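Local structure of dual specificity protein phosphatase 8 (Homo sapiens, 4JMK) at residues A[128-131]-A[132-136]; A[12-15]-A[16-19]; A[115-118]-A[119-123]; A[136-139]-A[140-143]. The protein is a phosphatase that probably dephosphorylates phosphotyrosine, phosphoserine and phosphothreonine residues, notably in mitogen-activated protein kinases, through the catalytic domain present here. The protein carries 1 engineered substitution. All blocks are in the same frame, centred on the assembly; numbering follows the deposited sequence.

Contact 1 (A[128-131]-A[132-136]); sequences NFNF and LGQLL
N130 and Q134 join their side-chain amides along the first turns of helix 129-148, the last helix of this dual specificity phosphatase domain, with N128 as its N-cap. Among the polar side chains, Q134 NE2 donates to N130 OD1 at 2.9 Å. The oxygen lies in the plane of the Q134 amide, yet the donor stands 45° out of the N130 carbonyl plane; the two amides are turned 60° against each other. The imperfect geometry is consistent with both amides also serving the backbone of the loop holding N58, E61 and L63: N130 ND2 gives to E61 O and N58 O, Q134 NE2 shares E61 O, and Q134 OE1 accepts from L63 N. An amide, donor and acceptor at once, suits both places. N130 reaches over because its CG is anti to the backbone N (chi1 168°).

The backbone bonds follow the helical pattern, with L132 N to N128 O at 3.1 Å and G133 N to F129 O at 2.9 Å. Ahead of them N128 OD1 caps N130 N through a weak bond of 3.1 Å.

Apolar contact is modest. L132 CD1 comes to the edge of the F129 ring, 4.4 Å from its CD2. Buried F131 packs on D57, T97 and R94, by sequence the arginine of the family's C-X5-R phosphate-binding P-loop and so probably catalytic; N128 N bonds S93 OG there. The F131 edge meets the Q134 amide, CD2 to NE2 being 4.0 Å, while N128 ND2 sits 3.0 Å above one face of the F131 ring, offset toward the rim.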
loop_
_atom_site.group_PDB
_atom_site.type_symbol
_atom_site.label_atom_id
_atom_site.label_comp_id
_atom_site.label_asym_id
_atom_site.label_seq_id
_atom_site.Cartn_x
_atom_site.Cartn_y
_atom_site.Cartn_z
ATOM N N ASN A 128 10.852 -6.953 3.507
ATOM C CA ASN A 128 11.866 -7.942 3.191
ATOM C C ASN A 128 12.523 -7.566 1.862
ATOM O O ASN A 128 11.946 -6.830 1.041
ATOM C CB ASN A 128 11.285 -9.347 3.172
ATOM C CG ASN A 128 11.029 -9.844 1.780
ATOM O OD1 ASN A 128 11.761 -10.686 1.262
ATOM N ND2 ASN A 128 9.986 -9.330 1.158
ATOM N N PHE A 129 13.749 -8.021 1.677
ATOM C CA PHE A 129 14.555 -7.567 0.547
ATOM C C PHE A 129 13.919 -7.910 -0.795
ATOM O O PHE A 129 14.072 -7.171 -1.773
ATOM C CB PHE A 129 15.944 -8.194 0.623
ATOM C CG PHE A 129 16.759 -7.708 1.787
ATOM C CD1 PHE A 129 17.512 -8.597 2.543
ATOM C CD2 PHE A 129 16.796 -6.359 2.107
ATOM C CE1 PHE A 129 18.279 -8.150 3.610
ATOM C CE2 PHE A 129 17.556 -5.909 3.170
ATOM C CZ PHE A 129 18.297 -6.803 3.925
ATOM N N ASN A 130 13.248 -9.054 -0.850
ATOM C CA ASN A 130 12.564 -9.474 -2.068
ATOM C C ASN A 130 11.551 -8.408 -2.528
ATOM O O ASN A 130 11.506 -8.047 -3.709
ATOM C CB ASN A 130 11.909 -10.844 -1.836
ATOM C CG ASN A 130 10.942 -11.240 -2.942
ATOM O OD1 ASN A 130 11.291 -11.219 -4.124
ATOM N ND2 ASN A 130 9.718 -11.605 -2.559
ATOM N N PHE A 131 10.749 -7.888 -1.601
ATOM C CA PHE A 131 9.783 -6.835 -1.947
ATOM C C PHE A 131 10.455 -5.523 -2.310
ATOM O O PHE A 131 10.039 -4.835 -3.254
ATOM C CB PHE A 131 8.769 -6.618 -0.809
ATOM C CG PHE A 131 7.882 -7.803 -0.565
ATOM C CD1 PHE A 131 7.307 -8.011 0.681
ATOM C CD2 PHE A 131 7.635 -8.722 -1.585
ATOM C CE1 PHE A 131 6.500 -9.124 0.910
ATOM C CE2 PHE A 131 6.820 -9.835 -1.365
ATOM C CZ PHE A 131 6.254 -10.033 -0.116
ATOM N N LEU A 132 11.502 -5.163 -1.577
ATOM C CA LEU A 132 12.243 -3.944 -1.906
ATOM C C LEU A 132 12.844 -4.001 -3.324
ATOM O O LEU A 132 12.829 -3.007 -4.056
ATOM C CB LEU A 132 13.335 -3.675 -0.856
ATOM C CG LEU A 132 12.867 -3.181 0.508
ATOM C CD1 LEU A 132 14.057 -3.003 1.440
ATOM C CD2 LEU A 132 12.097 -1.864 0.349
ATOM N N GLY A 133 13.356 -5.167 -3.715
ATOM C CA GLY A 133 13.874 -5.341 -5.064
ATOM C C GLY A 133 12.799 -5.214 -6.136
ATOM O O GLY A 133 13.049 -4.665 -7.216
ATOM N N GLN A 134 11.600 -5.722 -5.851
ATOM C CA GLN A 134 10.481 -5.568 -6.779
ATOM C C GLN A 134 10.098 -4.098 -6.951
ATOM O O GLN A 134 9.688 -3.691 -8.036
ATOM C CB GLN A 134 9.298 -6.451 -6.355
ATOM C CG GLN A 134 9.607 -7.944 -6.507
ATOM C CD GLN A 134 8.532 -8.858 -5.938
ATOM O OE1 GLN A 134 7.338 -8.657 -6.169
ATOM N NE2 GLN A 134 8.956 -9.881 -5.197
ATOM N N LEU A 135 10.267 -3.284 -5.907
ATOM C CA LEU A 135 10.151 -1.826 -6.058
ATOM C C LEU A 135 11.140 -1.247 -7.065
ATOM O O LEU A 135 10.781 -0.384 -7.877
ATOM C CB LEU A 135 10.374 -1.117 -4.718
ATOM C CG LEU A 135 9.329 -1.232 -3.630
ATOM C CD1 LEU A 135 9.781 -0.409 -2.432
ATOM C CD2 LEU A 135 7.994 -0.733 -4.166
ATOM N N LEU A 136 12.397 -1.674 -6.993
ATOM C CA LEU A 136 13.380 -1.253 -7.990
ATOM C C LEU A 136 12.921 -1.597 -9.403
ATOM O O LEU A 136 13.042 -0.768 -10.312
ATOM C CB LEU A 136 14.751 -1.897 -7.752
ATOM C CG LEU A 136 15.809 -1.131 -6.968
ATOM C CD1 LEU A 136 17.228 -1.615 -7.308
ATOM C CD2 LEU A 136 15.685 0.346 -7.207
#

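Contact 2 (A[12-15]-A[16-19]); sequences LGSQ and KDVL
S14 and D17 grip each other in a capping box at the start of helix 15-18, the tight side of the contact. S14 OG accepts from D17 N at 3.1 Å. In return D17 OD2 takes the S14 N-H at 3.0 Å, met from 37° above the carboxylate plane. Serine suits the cap because its short hydroxyl, OG flanked by both the backbone N and C (chi1 66°), reaches the helix N-H; the short carboxylate of aspartate, three residues on, can turn back to the N-H of the cap. G13 CA lies 3.4 Å from D17 OD2, so the bare glycine leaves room for the carboxylate.

The other side is looser and faces solvent more. Q15 and L19 slant across each other, with Q15 CG 3.6 Å from L19 CD1; the exposed leucine lies on the aliphatic stem of the glutamine. K16, charged, extends away from the turn.

Within the fold, the turn abuts the phosphate-binding loop, Q15 bonding through its backbone to L89, next to engineered S88. Strand 10-13 runs between strands 4-7 and 83-87. The short helix packs V18 on I85 and H87, while D17 and V18 touch L23 and M24 of helix 21-26, respectively.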
loop_
_atom_site.group_PDB
_atom_site.type_symbol
_atom_site.label_atom_id
_atom_site.label_comp_id
_atom_site.label_asym_id
_atom_site.label_seq_id
_atom_site.Cartn_x
_atom_site.Cartn_y
_atom_site.Cartn_z
ATOM N N LEU A 12 -1.495 3.392 6.678
ATOM C CA LEU A 12 -0.753 2.134 6.666
ATOM C C LEU A 12 -0.841 1.518 8.071
ATOM O O LEU A 12 -0.573 2.194 9.063
ATOM C CB LEU A 12 0.710 2.418 6.276
ATOM C CG LEU A 12 1.705 1.275 6.118
ATOM C CD1 LEU A 12 1.152 0.254 5.140
ATOM C CD2 LEU A 12 3.057 1.821 5.637
ATOM N N GLY A 13 -1.243 0.257 8.171
ATOM C CA GLY A 13 -1.444 -0.323 9.490
ATOM C C GLY A 13 -1.383 -1.832 9.533
ATOM O O GLY A 13 -0.970 -2.472 8.559
ATOM N N SER A 14 -1.793 -2.393 10.676
ATOM C CA SER A 14 -1.692 -3.828 10.950
ATOM C C SER A 14 -3.061 -4.488 10.937
ATOM O O SER A 14 -4.091 -3.805 10.879
ATOM C CB SER A 14 -1.087 -4.048 12.334
ATOM O OG SER A 14 -1.964 -3.563 13.342
ATOM N N GLN A 15 -3.072 -5.817 11.017
ATOM C CA GLN A 15 -4.329 -6.542 11.180
ATOM C C GLN A 15 -5.079 -6.060 12.424
ATOM O O GLN A 15 -6.293 -5.845 12.382
ATOM C CB GLN A 15 -4.086 -8.060 11.264
ATOM C CG GLN A 15 -5.351 -8.837 11.648
ATOM C CD GLN A 15 -5.153 -10.336 11.594
ATOM O OE1 GLN A 15 -4.774 -10.885 10.560
ATOM N NE2 GLN A 15 -5.400 -11.004 12.712
ATOM N N LYS A 16 -4.358 -5.875 13.530
ATOM C CA LYS A 16 -4.995 -5.378 14.749
ATOM C C LYS A 16 -5.632 -4.004 14.562
ATOM O O LYS A 16 -6.694 -3.752 15.115
ATOM C CB LYS A 16 -4.023 -5.355 15.936
ATOM C CG LYS A 16 -3.575 -6.741 16.391
ATOM C CD LYS A 16 -2.949 -6.712 17.785
ATOM C CE LYS A 16 -2.145 -7.986 18.063
ATOM N NZ LYS A 16 -1.682 -8.076 19.482
ATOM N N ASP A 17 -4.980 -3.114 13.809
ATOM C CA ASP A 17 -5.576 -1.819 13.467
ATOM C C ASP A 17 -6.897 -1.963 12.704
ATOM O O ASP A 17 -7.923 -1.395 13.103
ATOM C CB ASP A 17 -4.615 -0.978 12.612
ATOM C CG ASP A 17 -3.392 -0.523 13.374
ATOM O OD1 ASP A 17 -3.489 -0.353 14.606
ATOM O OD2 ASP A 17 -2.333 -0.321 12.734
ATOM N N VAL A 18 -6.875 -2.713 11.606
ATOM C CA VAL A 18 -8.009 -2.741 10.680
ATOM C C VAL A 18 -9.232 -3.441 11.289
ATOM O O VAL A 18 -10.367 -3.195 10.876
ATOM C CB VAL A 18 -7.624 -3.398 9.328
ATOM C CG1 VAL A 18 -7.585 -4.922 9.458
ATOM C CG2 VAL A 18 -8.596 -2.991 8.229
ATOM N N LEU A 19 -8.999 -4.286 12.291
ATOM C CA LEU A 19 -10.091 -5.018 12.945
ATOM C C LEU A 19 -10.639 -4.277 14.162
ATOM O O LEU A 19 -11.639 -4.693 14.765
ATOM C CB LEU A 19 -9.635 -6.427 13.345
ATOM C CG LEU A 19 -9.279 -7.361 12.185
ATOM C CD1 LEU A 19 -8.819 -8.723 12.706
ATOM C CD2 LEU A 19 -10.467 -7.519 11.247
#

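Contact 3 (A[115-118]-A[119-123]); sequences YRFV and KDRRP
F117 and R121 lie flat on each other at the C-terminal end of helix 111-121, forming a cation-pi stack between residues four apart. Ring and guanidinium planes differ by only 5°, and R121 CZ lies 3.4 Å from the centroid of the F117 ring, over its face. The phenylalanine stands with CG anti to the backbone N (chi1 -175°), and the R121 chain, extended from CG to NE, turns its guanidinium at the last torsion so that it lies on the ring. Arginine suits the place because its flat cation covers the ring while its N-H groups stay available at the edge. One is used: R121 NH1 donates to F117 O at 2.9 Å, with that oxygen in the guanidinium plane. Stack and bond together fix the rotation of the group. F117 also touches I103 and, on strand 4-7, I6 and L7.

The helix ends just after this pair, where V118 O takes R122 N at 2.9 Å and R121 N weakly. R122 ties strand 4-7 (T4 OG1) to the phosphate-binding loop (G91 O).

R116 and D120 run side by side without pairing their charges; R116 CG is 3.8 Å from D120 OD1, while the guanidinium makes its salt bridge with D113.

K119 CB approaches the Y115 ring obliquely, 4.4 Å from Y115 CD1, and a bend at chi2 (80°) carries the lysine onward. Its long chain lets K119 NZ donate to I125 O, to P123 O at 2.9 Å and to a water, 2.7 Å away, that also bonds Y115 OH at 2.9 Å.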
loop_
_atom_site.group_PDB
_atom_site.type_symbol
_atom_site.label_atom_id
_atom_site.label_comp_id
_atom_site.label_asym_id
_atom_site.label_seq_id
_atom_site.Cartn_x
_atom_site.Cartn_y
_atom_site.Cartn_z
ATOM N N TYR A 115 10.782 5.195 -0.247
ATOM C CA TYR A 115 11.055 4.326 0.907
ATOM C C TYR A 115 11.292 5.194 2.139
ATOM O O TYR A 115 10.716 4.955 3.207
ATOM C CB TYR A 115 12.277 3.452 0.592
ATOM C CG TYR A 115 12.725 2.441 1.634
ATOM C CD1 TYR A 115 11.929 2.099 2.719
ATOM C CD2 TYR A 115 13.980 1.835 1.522
ATOM C CE1 TYR A 115 12.370 1.163 3.663
ATOM C CE2 TYR A 115 14.426 0.912 2.457
ATOM C CZ TYR A 115 13.616 0.580 3.519
ATOM O OH TYR A 115 14.065 -0.342 4.446
ATOM N N ARG A 116 12.130 6.216 1.992
ATOM C CA ARG A 116 12.430 7.105 3.112
ATOM C C ARG A 116 11.177 7.878 3.567
ATOM O O ARG A 116 10.984 8.106 4.768
ATOM C CB ARG A 116 13.559 8.070 2.720
ATOM C CG ARG A 116 14.136 8.902 3.858
ATOM C CD ARG A 116 15.214 9.843 3.320
ATOM N NE ARG A 116 14.692 10.661 2.227
ATOM C CZ ARG A 116 15.432 11.423 1.426
ATOM N NH1 ARG A 116 16.748 11.482 1.587
ATOM N NH2 ARG A 116 14.852 12.127 0.462
ATOM N N PHE A 117 10.330 8.279 2.616
ATOM C CA PHE A 117 9.095 9.007 2.943
ATOM C C PHE A 117 8.196 8.172 3.864
ATOM O O PHE A 117 7.671 8.669 4.876
ATOM C CB PHE A 117 8.342 9.390 1.660
ATOM C CG PHE A 117 7.115 10.249 1.890
ATOM C CD1 PHE A 117 7.156 11.622 1.655
ATOM C CD2 PHE A 117 5.922 9.686 2.306
ATOM C CE1 PHE A 117 6.026 12.410 1.845
ATOM C CE2 PHE A 117 4.779 10.463 2.501
ATOM C CZ PHE A 117 4.829 11.823 2.281
ATOM N N VAL A 118 8.014 6.902 3.520
ATOM C CA VAL A 118 7.150 6.049 4.323
ATOM C C VAL A 118 7.838 5.682 5.625
ATOM O O VAL A 118 7.215 5.674 6.696
ATOM C CB VAL A 118 6.747 4.796 3.557
ATOM C CG1 VAL A 118 5.863 3.886 4.439
ATOM C CG2 VAL A 118 6.004 5.209 2.287
ATOM N N LYS A 119 9.132 5.401 5.528
ATOM C CA LYS A 119 9.931 5.012 6.695
ATOM C C LYS A 119 9.966 6.116 7.759
ATOM O O LYS A 119 9.899 5.837 8.960
ATOM C CB LYS A 119 11.349 4.656 6.236
ATOM C CG LYS A 119 12.328 4.332 7.347
ATOM C CD LYS A 119 12.155 2.914 7.839
ATOM C CE LYS A 119 13.306 2.503 8.763
ATOM N NZ LYS A 119 12.970 1.222 9.422
ATOM N N ASP A 120 10.074 7.370 7.321
ATOM C CA ASP A 120 10.036 8.503 8.249
ATOM C C ASP A 120 8.741 8.572 9.058
ATOM O O ASP A 120 8.753 8.987 10.210
ATOM C CB ASP A 120 10.212 9.831 7.502
ATOM C CG ASP A 120 11.626 10.061 7.038
ATOM O OD1 ASP A 120 11.813 10.911 6.141
ATOM O OD2 ASP A 120 12.554 9.392 7.549
ATOM N N ARG A 121 7.627 8.179 8.447
ATOM C CA ARG A 121 6.319 8.316 9.084
ATOM C C ARG A 121 5.930 7.062 9.868
ATOM O O ARG A 121 5.203 7.135 10.858
ATOM C CB ARG A 121 5.257 8.694 8.037
ATOM C CG ARG A 121 5.414 10.144 7.530
ATOM C CD ARG A 121 4.895 10.362 6.115
ATOM N NE ARG A 121 5.066 11.764 5.718
ATOM C CZ ARG A 121 6.180 12.274 5.198
ATOM N NH1 ARG A 121 7.248 11.511 4.992
ATOM N NH2 ARG A 121 6.237 13.563 4.885
ATOM N N ARG A 122 6.432 5.915 9.431
ATOM C CA ARG A 122 6.212 4.653 10.137
ATOM C C ARG A 122 7.559 3.937 10.292
ATOM O O ARG A 122 7.886 3.037 9.519
ATOM C CB ARG A 122 5.199 3.791 9.361
ATOM C CG ARG A 122 4.738 2.527 10.082
ATOM C CD ARG A 122 3.578 1.853 9.334
ATOM N NE ARG A 122 3.211 0.566 9.927
ATOM C CZ ARG A 122 2.330 0.420 10.913
ATOM N NH1 ARG A 122 1.724 1.478 11.430
ATOM N NH2 ARG A 122 2.058 -0.787 11.389
ATOM N N PRO A 123 8.355 4.349 11.295
ATOM C CA PRO A 123 9.736 3.874 11.463
ATOM C C PRO A 123 9.854 2.365 11.622
ATOM O O PRO A 123 10.918 1.804 11.348
ATOM C CB PRO A 123 10.191 4.561 12.757
ATOM C CG PRO A 123 9.366 5.802 12.834
ATOM C CD PRO A 123 8.024 5.429 12.243
HETATM O O HOH W 1 13.696 -0.349 7.292
#

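Contact 4 (A[136-139]-A[140-143]); sequences LEYE and RSLK
Y138 lays one face of its ring against L142, a turn further along helix 129-148. The leucine sits toward the rim of that face: its CD1 is 3.7 Å from Y138 CE2 and makes an off-centre CH-pi contact, 29° from the ring normal. Tyrosine fits because its ring is buried among largely aliphatic side chains while its hydroxyl reaches a polar one, Y138 OH being hydrogen-bonded to D68. The backbone oxygen of the same residue is gripped twice, by L142 N at 3.0 Å and by S141 OG at 2.9 Å. A serine within a helix can turn its hydroxyl back in this way and satisfy it on the preceding turn.

On a more open flank E137 and R140, three residues apart, form a salt bridge. Their side chains point the same way and the arginine meets the carboxylate side-on: NE donates to E137 OE1 at 2.9 Å and NH2 to E137 OE2 at 3.1 Å, the latter on its syn lone pair. The planes are turned by 35°, yet both oxygens lie close to the guanidinium plane. A bend at chi2 of the glutamate brings its end round to the arginine, and two matched bonds hold the guanidinium's rotation.

E139 OE2 touches the aliphatic stem of K143, 3.1 Å from K143 CG, but stays 5.1 Å from K143 NZ, so opposite charges are near without pairing.

Within the domain, Y138 wedges between A101 and K105 of helix 94-107 and L67 and I71 of helix 67-79, while E139 reaches M104 and L142 also rests on K105.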
loop_
_atom_site.group_PDB
_atom_site.type_symbol
_atom_site.label_atom_id
_atom_site.label_comp_id
_atom_site.label_asym_id
_atom_site.label_seq_id
_atom_site.Cartn_x
_atom_site.Cartn_y
_atom_site.Cartn_z
ATOM N N LEU A 136 12.397 -1.674 -6.993
ATOM C CA LEU A 136 13.380 -1.253 -7.990
ATOM C C LEU A 136 12.921 -1.597 -9.403
ATOM O O LEU A 136 13.042 -0.768 -10.312
ATOM C CB LEU A 136 14.751 -1.897 -7.752
ATOM C CG LEU A 136 15.809 -1.131 -6.968
ATOM C CD1 LEU A 136 17.228 -1.615 -7.308
ATOM C CD2 LEU A 136 15.685 0.346 -7.207
ATOM N N GLU A 137 12.433 -2.821 -9.598
ATOM C CA GLU A 137 12.006 -3.264 -10.934
ATOM C C GLU A 137 10.769 -2.503 -11.374
ATOM O O GLU A 137 10.606 -2.210 -12.555
ATOM C CB GLU A 137 11.705 -4.767 -10.969
ATOM C CG GLU A 137 12.814 -5.634 -11.548
ATOM C CD GLU A 137 13.324 -5.130 -12.878
ATOM O OE1 GLU A 137 14.399 -4.510 -12.889
ATOM O OE2 GLU A 137 12.663 -5.348 -13.915
ATOM N N TYR A 138 9.898 -2.192 -10.420
ATOM C CA TYR A 138 8.695 -1.420 -10.724
ATOM C C TYR A 138 9.094 -0.030 -11.204
ATOM O O TYR A 138 8.569 0.469 -12.207
ATOM C CB TYR A 138 7.790 -1.351 -9.488
ATOM C CG TYR A 138 6.465 -0.643 -9.716
ATOM C CD1 TYR A 138 5.565 -1.106 -10.670
ATOM C CD2 TYR A 138 6.111 0.479 -8.963
ATOM C CE1 TYR A 138 4.345 -0.459 -10.881
ATOM C CE2 TYR A 138 4.894 1.133 -9.168
ATOM C CZ TYR A 138 4.024 0.652 -10.129
ATOM O OH TYR A 138 2.811 1.276 -10.339
ATOM N N GLU A 139 10.053 0.588 -10.514
ATOM C CA GLU A 139 10.512 1.914 -10.909
ATOM C C GLU A 139 11.102 1.875 -12.310
ATOM O O GLU A 139 10.894 2.790 -13.121
ATOM C CB GLU A 139 11.575 2.426 -9.939
ATOM C CG GLU A 139 12.101 3.812 -10.269
ATOM C CD GLU A 139 11.012 4.790 -10.690
ATOM O OE1 GLU A 139 9.919 4.817 -10.076
ATOM O OE2 GLU A 139 11.261 5.543 -11.654
ATOM N N ARG A 140 11.847 0.814 -12.589
ATOM C CA ARG A 140 12.519 0.716 -13.873
ATOM C C ARG A 140 11.473 0.687 -14.974
ATOM O O ARG A 140 11.636 1.328 -16.013
ATOM C CB ARG A 140 13.404 -0.529 -13.922
ATOM C CG ARG A 140 14.410 -0.480 -15.055
ATOM C CD ARG A 140 15.383 -1.622 -14.956
ATOM N NE ARG A 140 14.739 -2.893 -15.252
ATOM C CZ ARG A 140 14.557 -3.365 -16.482
ATOM N NH1 ARG A 140 14.958 -2.663 -17.540
ATOM N NH2 ARG A 140 13.976 -4.541 -16.653
ATOM N N SER A 141 10.379 -0.026 -14.722
ATOM C CA SER A 141 9.306 -0.174 -15.700
ATOM C C SER A 141 8.495 1.112 -15.907
ATOM O O SER A 141 8.047 1.400 -17.020
ATOM C CB SER A 141 8.395 -1.350 -15.319
ATOM O OG SER A 141 7.330 -0.951 -14.470
ATOM N N LEU A 142 8.305 1.882 -14.839
ATOM C CA LEU A 142 7.634 3.173 -14.949
ATOM C C LEU A 142 8.470 4.107 -15.818
ATOM O O LEU A 142 7.935 4.867 -16.637
ATOM C CB LEU A 142 7.409 3.790 -13.561
ATOM C CG LEU A 142 6.400 3.144 -12.597
ATOM C CD1 LEU A 142 6.494 3.813 -11.245
ATOM C CD2 LEU A 142 4.968 3.217 -13.130
ATOM N N LYS A 143 9.789 4.047 -15.652
ATOM C CA LYS A 143 10.664 4.930 -16.425
ATOM C C LYS A 143 10.628 4.612 -17.922
ATOM O O LYS A 143 10.756 5.507 -18.754
ATOM C CB LYS A 143 12.093 4.917 -15.872
ATOM C CG LYS A 143 12.240 5.760 -14.614
ATOM C CD LYS A 143 13.628 6.381 -14.511
ATOM C CE LYS A 143 14.443 5.739 -13.394
ATOM N NZ LYS A 143 15.830 5.403 -13.831
#

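In the fold
Contacts 1 and 4 are successive parts of helix 129-148, sharing L136, centres 11 Å apart. Contact 3, on the preceding helix, meets contact 1 where L132 CD1 lies 4.0 Å from Y115 OH. It also packs on contact 2, V118 CG1 being 3.7 Å from L12 CD2. Three contacts come close to the active site: the side chain of S14 is about 7 Å, and those of F131 and R122 about 8 Å, from that of S88, engineered at the predicted phosphocysteine position. The F131 side chain is about 5 Å from a bound sulfate, probably from the crystallisation liquor, consistent with an anion site. Contact 4 lies away, its centre 29 Å from that of contact 2.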